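Local structure of putative lipoprotein (Bacteroides fragilis, 3NQI) at residues I124-L129 with L168-K173. The protein is of unknown function but is probably a lipoprotein that may bind lipid. Numbering follows the deposited sequence.
Sequences IVLPVL and LYLRYK
Ile124 and Leu126 on strand 123-132 meet Leu168 and Leu170 on strand 165-174 in an apolar side-chain contact between two non-adjacent strands, buried near the centre of the chain. The strands are not neighbours in a sheet: CA of Leu126 and CA of Leu170 stand 9.6 Å apart, so side chains alone bridge the gap. The methyl ends of Ile124 and Leu168 meet head-on, with CD1 of Ile124 4.1 Å from CD1 of Leu168. In Ile124, a chi1 of 59° places CG1 over the backbone, flanked by N and C, and the extended chi2 of 170° carries CD1 on toward the leucine. Two residues further along each strand, Leu126 and Leu170 instead pass alongside one another, pointing opposite ways, and CD2 of Leu126 lies 4.0 Å from CD1 of Leu170. Ile217 of strand 214-221 touches both Ile124 and Leu168, while Phe150 of strand 148-155 packs on Leu170 and Val128. Backbone bonds tie strand 123-132 to strand 186-195 through Ile124 with Tyr194 and Leu126 with Lys192. Alternate side chains pointing inward from non-adjacent strands and meeting through their terminal methyls are characteristic of the hydrophobic interior enclosed by strongly curved beta structure.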
# COMPACT_ATOMS: atom_id res chain seq x y z
N ILE A 124 -5.75 3.59 -3.12
CA ILE A 124 -5.17 2.53 -3.91
C ILE A 124 -4.18 1.72 -3.03
O ILE A 124 -3.74 2.19 -1.98
CB ILE A 124 -4.46 3.04 -5.17
CG1 ILE A 124 -3.35 3.99 -4.77
CG2 ILE A 124 -5.50 3.71 -6.18
CD1 ILE A 124 -2.40 4.40 -5.94
N VAL A 125 -3.92 0.49 -3.49
CA VAL A 125 -3.15 -0.47 -2.74
C VAL A 125 -1.99 -1.04 -3.54
O VAL A 125 -2.19 -1.48 -4.68
CB VAL A 125 -4.02 -1.59 -2.17
CG1 VAL A 125 -3.11 -2.58 -1.32
CG2 VAL A 125 -5.12 -0.99 -1.27
N LEU A 126 -0.79 -0.98 -2.95
CA LEU A 126 0.40 -1.64 -3.54
C LEU A 126 0.74 -2.94 -2.81
O LEU A 126 1.01 -2.93 -1.65
CB LEU A 126 1.60 -0.69 -3.55
CG LEU A 126 1.72 0.37 -4.64
CD1 LEU A 126 0.48 1.10 -4.85
CD2 LEU A 126 2.98 1.32 -4.27
N PRO A 127 0.71 -4.10 -3.52
CA PRO A 127 1.38 -5.26 -2.94
C PRO A 127 2.88 -5.10 -3.08
O PRO A 127 3.31 -4.81 -4.20
CB PRO A 127 0.89 -6.41 -3.81
CG PRO A 127 -0.01 -5.82 -4.82
CD PRO A 127 0.25 -4.38 -4.89
N VAL A 128 3.68 -5.11 -1.99
CA VAL A 128 5.10 -5.01 -2.13
C VAL A 128 5.80 -6.36 -1.77
O VAL A 128 5.52 -6.95 -0.72
CB VAL A 128 5.70 -3.82 -1.31
CG1 VAL A 128 7.11 -3.60 -1.81
CG2 VAL A 128 4.87 -2.58 -1.52
N LEU A 129 6.64 -6.86 -2.68
CA LEU A 129 7.57 -8.01 -2.44
C LEU A 129 8.97 -7.38 -2.31
O LEU A 129 9.48 -6.70 -3.21
CB LEU A 129 7.46 -9.06 -3.54
CG LEU A 129 7.92 -10.52 -3.37
CD1 LEU A 129 7.21 -11.22 -2.23
CD2 LEU A 129 7.68 -11.27 -4.67
N LEU A 168 2.53 8.37 -10.48
CA LEU A 168 3.07 8.39 -9.12
C LEU A 168 4.39 7.60 -9.02
O LEU A 168 4.49 6.50 -9.53
CB LEU A 168 2.06 7.83 -8.15
CG LEU A 168 0.67 8.50 -8.15
CD1 LEU A 168 -0.24 7.72 -7.14
CD2 LEU A 168 0.79 9.98 -7.83
N TYR A 169 5.41 8.17 -8.39
CA TYR A 169 6.67 7.47 -8.20
C TYR A 169 6.69 6.77 -6.84
O TYR A 169 6.36 7.39 -5.86
CB TYR A 169 7.84 8.44 -8.30
CG TYR A 169 8.08 8.84 -9.72
CD1 TYR A 169 7.29 9.79 -10.34
CD2 TYR A 169 9.10 8.22 -10.48
CE1 TYR A 169 7.50 10.12 -11.66
CE2 TYR A 169 9.31 8.54 -11.80
CZ TYR A 169 8.50 9.49 -12.38
OH TYR A 169 8.72 9.85 -13.69
N LEU A 170 6.99 5.47 -6.80
CA LEU A 170 7.28 4.80 -5.50
C LEU A 170 8.68 5.14 -5.06
O LEU A 170 9.65 4.81 -5.77
CB LEU A 170 7.20 3.31 -5.62
CG LEU A 170 7.53 2.49 -4.35
CD1 LEU A 170 6.56 2.89 -3.24
CD2 LEU A 170 7.36 1.01 -4.68
N ARG A 171 8.78 5.86 -3.94
CA ARG A 171 10.05 6.12 -3.35
C ARG A 171 10.24 5.23 -2.10
O ARG A 171 9.52 5.35 -1.09
CB ARG A 171 10.25 7.62 -3.05
CG ARG A 171 10.03 8.54 -4.24
CD ARG A 171 10.94 8.21 -5.45
NE ARG A 171 11.10 9.36 -6.34
CZ ARG A 171 11.65 9.34 -7.55
NH1 ARG A 171 12.12 8.23 -8.08
NH2 ARG A 171 11.74 10.48 -8.24
N TYR A 172 11.20 4.31 -2.18
CA TYR A 172 11.43 3.27 -1.17
C TYR A 172 12.72 3.55 -0.48
O TYR A 172 13.79 3.55 -1.11
CB TYR A 172 11.47 1.91 -1.84
CG TYR A 172 11.84 0.72 -1.02
CD1 TYR A 172 11.62 0.67 0.37
CD2 TYR A 172 12.38 -0.41 -1.63
CE1 TYR A 172 11.98 -0.44 1.12
CE2 TYR A 172 12.70 -1.57 -0.90
CZ TYR A 172 12.49 -1.59 0.49
OH TYR A 172 12.81 -2.67 1.26
N LYS A 173 12.62 3.87 0.81
CA LYS A 173 13.73 4.20 1.62
C LYS A 173 13.84 3.19 2.78
O LYS A 173 12.83 2.91 3.46
CB LYS A 173 13.57 5.62 2.20
CG LYS A 173 14.78 6.09 2.97
CD LYS A 173 14.64 7.53 3.48